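Local coordinates for protein polyketide synthase (Lyngbya majuscula 19L, PDB 3QIT) that probably releases the finished curacin A chain as the decarboxylating thioesterase of its polyketide synthase, yielding a terminal alkene, at residues Ser103-Val115 with Leu213-Leu227. Numbering follows the deposited sequence. Where two conformers were deposited one is given.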
ATOM      1  N   SER B 103      -5.703  19.887  -5.780  1.00 15.11           N
ATOM      2  CA  SER B 103      -5.150  19.516  -4.433  1.00 17.59           C
ATOM      3  C   SER B 103      -4.461  18.140  -4.425  1.00 18.14           C
ATOM      4  O   SER B 103      -3.495  17.954  -5.166  1.00 16.56           O
ATOM      5  CB  SER B 103      -6.236  19.632  -3.365  1.00 22.86           C
ATOM      6  OG  SER B 103      -5.641  19.597  -2.078  1.00 22.00           O
ATOM      7  N   MET B 104      -4.906  17.169  -3.607  1.00 17.39           N
ATOM      8  CA  MET B 104      -4.360  15.795  -3.758  1.00 16.73           C
ATOM      9  C   MET B 104      -4.396  15.276  -5.208  1.00 17.59           C
ATOM     10  O   MET B 104      -3.485  14.557  -5.650  1.00 16.76           O
ATOM     11  CB  MET B 104      -5.044  14.773  -2.833  1.00 17.93           C
ATOM     12  CG  MET B 104      -4.434  13.370  -2.969  1.00 24.07           C
ATOM     13  SD  MET B 104      -5.288  12.140  -1.945  1.00 27.99           S
ATOM     14  CE  MET B 104      -6.754  11.876  -2.929  1.00 29.51           C
ATOM     15  N   GLY B 105      -5.458  15.613  -5.943  1.00 15.20           N
ATOM     16  CA  GLY B 105      -5.547  15.220  -7.332  1.00 15.79           C
ATOM     17  C   GLY B 105      -4.471  15.854  -8.202  1.00 16.74           C
ATOM     18  O   GLY B 105      -4.039  15.263  -9.172  1.00 16.08           O
ATOM     19  N   ALA B 106      -4.033  17.061  -7.847  1.00 14.98           N
ATOM     20  CA  ALA B 106      -2.929  17.709  -8.553  1.00 14.94           C
ATOM     21  C   ALA B 106      -1.619  16.981  -8.275  1.00 16.64           C
ATOM     22  O   ALA B 106      -0.803  16.795  -9.176  1.00 15.76           O
ATOM     23  CB  ALA B 106      -2.823  19.181  -8.134  1.00 16.13           C
ATOM     24  N   MET B 107      -1.421  16.550  -7.023  1.00 14.87           N
ATOM     25  CA  MET B 107      -0.244  15.740  -6.663  1.00 16.36           C
ATOM     26  C   MET B 107      -0.263  14.449  -7.490  1.00 18.61           C
ATOM     27  O   MET B 107       0.728  14.100  -8.099  1.00 18.02           O
ATOM     28  CB  MET B 107      -0.230  15.394  -5.156  1.00 17.90           C
ATOM     29  CG  MET B 107       0.968  14.547  -4.734  1.00 25.62           C
ATOM     30  SD  MET B 107       0.772  12.769  -5.058  1.00 32.21           S
ATOM     31  CE  MET B 107      -0.525  12.289  -3.905  1.00 29.92           C
ATOM     32  N   LEU B 108      -1.410  13.772  -7.539  1.00 17.22           N
ATOM     33  CA  LEU B 108      -1.511  12.537  -8.337  1.00 16.78           C
ATOM     34  C   LEU B 108      -1.265  12.780  -9.823  1.00 18.12           C
ATOM     35  O   LEU B 108      -0.611  11.972 -10.495  1.00 18.49           O
ATOM     36  CB  LEU B 108      -2.843  11.806  -8.120  1.00 16.81           C
ATOM     37  CG  LEU B 108      -2.985  11.242  -6.692  1.00 18.23           C
ATOM     38  CD1 LEU B 108      -4.485  10.949  -6.400  1.00 18.73           C
ATOM     39  CD2 LEU B 108      -2.150   9.982  -6.504  1.00 19.38           C
ATOM     40  N   ALA B 109      -1.787  13.896 -10.311  1.00 16.06           N
ATOM     41  CA  ALA B 109      -1.591  14.292 -11.695  1.00 16.78           C
ATOM     42  C   ALA B 109      -0.117  14.500 -11.988  1.00 17.63           C
ATOM     43  O   ALA B 109       0.355  14.079 -13.043  1.00 17.05           O
ATOM     44  CB  ALA B 109      -2.388  15.547 -12.009  1.00 19.72           C
ATOM     45  N   THR B 110       0.623  15.132 -11.074  1.00 16.59           N
ATOM     46  CA  THR B 110       2.071  15.323 -11.311  0.50 18.22           C
ATOM     47  C   THR B 110       2.806  13.985 -11.402  1.00 19.33           C
ATOM     48  O   THR B 110       3.730  13.813 -12.206  1.00 19.33           O
ATOM     49  CB  THR B 110       2.803  16.228 -10.265  0.50 18.09           C
ATOM     50  OG1 THR B 110       2.801  15.618  -8.966  0.50 15.70           O
ATOM     51  CG2 THR B 110       2.177  17.602 -10.187  0.50 19.63           C
ATOM     52  N   ALA B 111       2.412  13.042 -10.571  1.00 17.84           N
ATOM     53  CA  ALA B 111       3.077  11.758 -10.573  1.00 20.25           C
ATOM     54  C   ALA B 111       2.792  11.009 -11.860  1.00 17.20           C
ATOM     55  O   ALA B 111       3.714  10.491 -12.508  1.00 20.52           O
ATOM     56  CB  ALA B 111       2.691  10.953  -9.345  1.00 17.50           C
ATOM     57  N   ILE B 112       1.545  11.017 -12.297  1.00 16.28           N
ATOM     58  CA  ILE B 112       1.235  10.292 -13.537  1.00 19.57           C
ATOM     59  C   ILE B 112       1.872  10.951 -14.774  1.00 20.98           C
ATOM     60  O   ILE B 112       2.345  10.255 -15.657  1.00 21.99           O
ATOM     61  CB  ILE B 112      -0.272   9.967 -13.695  1.00 26.56           C
ATOM     62  CG1 ILE B 112      -0.474   8.779 -14.656  1.00 30.51           C
ATOM     63  CG2 ILE B 112      -1.035  11.137 -14.212  1.00 28.14           C
ATOM     64  CD1 ILE B 112      -0.104   7.419 -14.083  1.00 33.63           C
ATOM     65  N   ALA B 113       1.937  12.284 -14.783  1.00 19.64           N
ATOM     66  CA  ALA B 113       2.604  13.033 -15.855  1.00 18.49           C
ATOM     67  C   ALA B 113       4.095  12.767 -15.878  1.00 23.64           C
ATOM     68  O   ALA B 113       4.707  12.798 -16.935  1.00 26.89           O
ATOM     69  CB  ALA B 113       2.321  14.549 -15.741  1.00 21.79           C
ATOM     70  N   SER B 114       4.672  12.483 -14.711  1.00 23.40           N
ATOM     71  CA  SER B 114       6.103  12.159 -14.628  1.00 27.47           C
ATOM     72  C   SER B 114       6.390  10.778 -15.201  1.00 27.44           C
ATOM     73  O   SER B 114       7.444  10.560 -15.806  1.00 32.20           O
ATOM     74  CB  SER B 114       6.636  12.312 -13.192  1.00 27.39           C
ATOM     75  OG  SER B 114       6.301  11.210 -12.359  1.00 36.70           O
ATOM     76  N   VAL B 115       5.426   9.872 -15.043  1.00 25.93           N
ATOM     77  CA  VAL B 115       5.525   8.484 -15.503  1.00 27.85           C
ATOM     78  C   VAL B 115       5.119   8.291 -16.970  1.00 29.11           C
ATOM     79  O   VAL B 115       5.751   7.513 -17.691  1.00 25.71           O
ATOM     80  CB  VAL B 115       4.697   7.542 -14.588  1.00 23.04           C
ATOM     81  CG1 VAL B 115       4.610   6.114 -15.158  1.00 29.10           C
ATOM     82  CG2 VAL B 115       5.286   7.516 -13.183  1.00 31.59           C
ATOM     83  N   LEU B 213      -1.885   9.087   3.084  1.00102.02           N
ATOM     84  CA  LEU B 213      -2.568   9.069   1.790  1.00105.96           C
ATOM     85  C   LEU B 213      -2.207  10.261   0.914  1.00107.25           C
ATOM     86  O   LEU B 213      -2.127  10.139  -0.311  1.00110.78           O
ATOM     87  CB  LEU B 213      -4.082   9.056   2.006  1.00109.01           C
ATOM     88  CG  LEU B 213      -4.722   7.741   2.435  1.00110.93           C
ATOM     89  CD1 LEU B 213      -5.998   8.008   3.210  1.00112.42           C
ATOM     90  CD2 LEU B 213      -4.996   6.881   1.216  1.00119.03           C
ATOM     91  N   ASN B 214      -1.992  11.405   1.561  1.00106.19           N
ATOM     92  CA  ASN B 214      -1.794  12.684   0.882  1.00108.63           C
ATOM     93  C   ASN B 214      -0.548  12.761  -0.000  1.00105.22           C
ATOM     94  O   ASN B 214      -0.516  13.544  -0.954  1.00109.51           O
ATOM     95  CB  ASN B 214      -1.793  13.833   1.902  1.00110.79           C
ATOM     96  CG  ASN B 214      -3.072  13.889   2.733  1.00114.99           C
ATOM     97  OD1 ASN B 214      -4.167  13.605   2.242  1.00119.31           O
ATOM     98  ND2 ASN B 214      -2.933  14.265   4.000  1.00114.88           N
ATOM     99  N   ASN B 215       0.468  11.956   0.314  1.00 98.72           N
ATOM    100  CA  ASN B 215       1.748  12.009  -0.406  1.00 95.06           C
ATOM    101  C   ASN B 215       2.428  10.656  -0.636  1.00 91.69           C
ATOM    102  O   ASN B 215       2.154   9.682   0.067  1.00 92.25           O
ATOM    103  CB  ASN B 215       2.714  12.969   0.300  1.00 95.70           C
ATOM    104  CG  ASN B 215       2.280  14.423   0.191  1.00100.91           C
ATOM    105  OD1 ASN B 215       2.198  14.980  -0.906  1.00103.97           O
ATOM    106  ND2 ASN B 215       1.997  15.043   1.333  1.00103.17           N
ATOM    107  N   LEU B 216       3.313  10.616  -1.632  1.00 88.71           N
ATOM    108  CA  LEU B 216       4.111   9.432  -1.955  1.00 88.08           C
ATOM    109  C   LEU B 216       5.265   9.252  -0.954  1.00 86.99           C
ATOM    110  O   LEU B 216       5.512  10.148  -0.143  1.00 84.47           O
ATOM    111  CB  LEU B 216       4.657   9.558  -3.383  1.00 88.31           C
ATOM    112  CG  LEU B 216       3.699   9.238  -4.533  1.00 93.27           C
ATOM    113  CD1 LEU B 216       4.062  10.035  -5.776  1.00 93.62           C
ATOM    114  CD2 LEU B 216       3.689   7.742  -4.825  1.00 99.46           C
ATOM    115  N   PRO B 217       5.962   8.091  -0.988  1.00 91.47           N
ATOM    116  CA  PRO B 217       7.172   7.942  -0.165  1.00 93.72           C
ATOM    117  C   PRO B 217       8.345   8.783  -0.684  1.00 91.95           C
ATOM    118  O   PRO B 217       8.663   8.727  -1.875  1.00 91.82           O
ATOM    119  CB  PRO B 217       7.496   6.445  -0.281  1.00101.73           C
ATOM    120  CG  PRO B 217       6.849   6.010  -1.550  1.00103.09           C
ATOM    121  CD  PRO B 217       5.590   6.820  -1.640  1.00 97.24           C
ATOM    122  N   GLY B 218       8.970   9.562   0.203  1.00 91.03           N
ATOM    123  CA  GLY B 218      10.128  10.374  -0.171  1.00 90.95           C
ATOM    124  C   GLY B 218      10.366  11.662   0.604  1.00 91.58           C
ATOM    125  O   GLY B 218      11.512  11.992   0.917  1.00 97.98           O
ATOM    126  N   GLY B 219       9.293  12.397   0.899  1.00 55.74           N
ATOM    127  CA  GLY B 219       9.390  13.697   1.583  1.00 53.01           C
ATOM    128  C   GLY B 219       9.487  14.890   0.641  1.00 49.51           C
ATOM    129  O   GLY B 219       9.590  14.717  -0.572  1.00 50.44           O
ATOM    130  N   ARG B 220       9.466  16.098   1.209  1.00 45.29           N
ATOM    131  CA  ARG B 220       9.510  17.355   0.444  1.00 42.93           C
ATOM    132  C   ARG B 220      10.607  17.378  -0.621  1.00 44.47           C
ATOM    133  O   ARG B 220      10.344  17.691  -1.782  1.00 40.40           O
ATOM    134  CB  ARG B 220       9.655  18.555   1.390  1.00 43.59           C
ATOM    135  CG  ARG B 220       9.635  19.925   0.721  1.00 47.28           C
ATOM    136  CD  ARG B 220       9.839  21.018   1.761  1.00 48.31           C
ATOM    137  NE  ARG B 220       9.772  22.368   1.205  1.00 49.38           N
ATOM    138  CZ  ARG B 220       8.690  23.143   1.220  1.00 53.04           C
ATOM    139  NH1 ARG B 220       7.549  22.706   1.751  1.00 52.88           N
ATOM    140  NH2 ARG B 220       8.745  24.362   0.691  1.00 54.00           N
ATOM    141  N   SER B 221      11.827  17.033  -0.216  1.00 44.73           N
ATOM    142  CA  SER B 221      12.992  17.041  -1.102  1.00 43.50           C
ATOM    143  C   SER B 221      12.806  16.148  -2.337  1.00 41.24           C
ATOM    144  O   SER B 221      13.001  16.590  -3.471  1.00 41.33           O
ATOM    145  CB  SER B 221      14.236  16.617  -0.316  1.00 47.05           C
ATOM    146  OG  SER B 221      15.399  16.785  -1.098  1.00 52.93           O
ATOM    147  N   GLN B 222      12.407  14.900  -2.107  1.00 40.73           N
ATOM    148  CA  GLN B 222      12.168  13.941  -3.186  1.00 40.67           C
ATOM    149  C   GLN B 222      11.060  14.422  -4.133  1.00 39.92           C
ATOM    150  O   GLN B 222      11.182  14.298  -5.361  1.00 36.88           O
ATOM    151  CB  GLN B 222      11.814  12.567  -2.607  1.00 47.26           C
ATOM    152  CG  GLN B 222      11.819  11.426  -3.617  1.00 56.53           C
ATOM    153  CD  GLN B 222      13.182  10.749  -3.751  1.00 64.50           C
ATOM    154  OE1 GLN B 222      14.183  11.387  -4.090  1.00 67.56           O
ATOM    155  NE2 GLN B 222      13.217   9.442  -3.498  1.00 66.76           N
ATOM    156  N   TYR B 223       9.992  14.966  -3.550  1.00 37.17           N
ATOM    157  CA  TYR B 223       8.861  15.457  -4.331  1.00 35.21           C
ATOM    158  C   TYR B 223       9.264  16.584  -5.275  1.00 35.02           C
ATOM    159  O   TYR B 223       8.833  16.609  -6.423  1.00 30.76           O
ATOM    160  CB  TYR B 223       7.681  15.895  -3.452  1.00 32.77           C
ATOM    161  CG  TYR B 223       6.479  16.248  -4.300  1.00 32.10           C
ATOM    162  CD1 TYR B 223       5.937  15.301  -5.169  1.00 33.96           C
ATOM    163  CD2 TYR B 223       5.930  17.531  -4.289  1.00 35.20           C
ATOM    164  CE1 TYR B 223       4.853  15.591  -5.983  1.00 34.37           C
ATOM    165  CE2 TYR B 223       4.820  17.844  -5.106  1.00 32.24           C
ATOM    166  CZ  TYR B 223       4.296  16.859  -5.953  1.00 32.46           C
ATOM    167  OH  TYR B 223       3.224  17.119  -6.787  1.00 29.68           O
ATOM    168  N   LEU B 224      10.090  17.509  -4.793  1.00 33.78           N
ATOM    169  CA  LEU B 224      10.584  18.592  -5.642  1.00 33.60           C
ATOM    170  C   LEU B 224      11.392  18.032  -6.810  1.00 33.37           C
ATOM    171  O   LEU B 224      11.337  18.566  -7.922  1.00 29.96           O
ATOM    172  CB  LEU B 224      11.429  19.586  -4.838  1.00 34.32           C
ATOM    173  CG  LEU B 224      10.706  20.418  -3.767  1.00 36.05           C
ATOM    174  CD1 LEU B 224      11.701  21.301  -3.015  1.00 39.33           C
ATOM    175  CD2 LEU B 224       9.594  21.263  -4.386  1.00 34.92           C
ATOM    176  N   GLU B 225      12.128  16.949  -6.573  1.00 34.39           N
ATOM    177  CA  GLU B 225      12.876  16.339  -7.663  1.00 39.42           C
ATOM    178  C   GLU B 225      11.928  15.799  -8.731  1.00 34.89           C
ATOM    179  O   GLU B 225      12.223  15.893  -9.922  1.00 37.79           O
ATOM    180  CB  GLU B 225      13.840  15.256  -7.165  1.00 43.70           C
ATOM    181  CG  GLU B 225      15.050  15.801  -6.397  1.00 53.26           C
ATOM    182  CD  GLU B 225      16.045  16.573  -7.273  1.00 60.05           C
ATOM    183  OE1 GLU B 225      16.899  17.294  -6.703  1.00 65.48           O
ATOM    184  OE2 GLU B 225      15.991  16.461  -8.522  1.00 60.33           O
ATOM    185  N   MET B 226      10.795  15.248  -8.300  1.00 35.92           N
ATOM    186  CA  MET B 226       9.749  14.818  -9.228  1.00 37.41           C
ATOM    187  C   MET B 226       9.261  16.013 -10.045  1.00 34.82           C
ATOM    188  O   MET B 226       9.223  15.946 -11.282  1.00 35.21           O
ATOM    189  CB  MET B 226       8.584  14.159  -8.476  1.00 37.97           C
ATOM    190  CG  MET B 226       7.243  14.167  -9.228  1.00 42.31           C
ATOM    191  SD  MET B 226       6.001  13.087  -8.501  1.00 45.65           S
ATOM    192  CE  MET B 226       6.630  11.503  -9.036  1.00 44.98           C
ATOM    193  N   LEU B 227       8.909  17.097  -9.350  1.00 27.31           N
ATOM    194  CA  LEU B 227       8.404  18.315 -10.002  1.00 25.02           C
ATOM    195  C   LEU B 227       9.421  18.876 -11.004  1.00 27.64           C
ATOM    196  O   LEU B 227       9.055  19.279 -12.122  1.00 28.58           O
ATOM    197  CB  LEU B 227       8.029  19.387  -8.971  1.00 26.71           C
ATOM    198  CG  LEU B 227       6.894  19.112  -7.964  1.00 22.58           C
ATOM    199  CD1 LEU B 227       6.641  20.318  -7.101  1.00 27.79           C
ATOM    200  CD2 LEU B 227       5.603  18.659  -8.632  1.00 25.91           C
TER
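A chi1 of -174° swings Y223 away from its own backbone N, and the phenol reaches across to helix 104-115, where T110 has turned OG1 in between its N and carbonyl carbon (chi1 65°). Y223 OH and T110 OG1 lie 2.7 Å apart, close enough to hydrogen-bond in the modelled T110 conformer, although the tyrosine proton may have another acceptor; OG1 sits at the ring edge, near its plane. T110 OG1 also donates to M107 O one turn back, at 2.7 Å, a carbonyl that takes A111 N as well. T110 CG2 rests on CD2 of L227 (3.9 Å), whose CG lies over one face of the Y223 ring, toward its rim.

M107 leaves its helix extended and then bends twice, carrying CE to 3.2 Å from N214 O, only approximately, as the loop 213-218 is poorly ordered. Its SD packs near L216 CD1, while its CG nears OD1 of N215 and CE1 of Y223, the latter at 4.2 Å. Replacing M107 by alanine is likely to open a gap between this loop and the helix, depriving L216 CD1 and the tyrosine ring of an apolar neighbour. M226 lays SD against A111 CA at 3.8 Å, and its CE ends 3.4 Å from S114 OG, a hydroxyl turned back onto A111 O. A111 CB meets both M226 CE and L216 CD1.

Helix 104-115 follows the probable nucleophile elbow around S103, as in other alpha/beta hydrolases, and crosses helix 220-227 at 56° with axes 10.4 Å apart. Strand 120-126 of the central sheet packs against A109, T110 and A113, helix 78-91 against L108 and A111, and helix 247-256 against L227, while L144 of the second subunit meets M226.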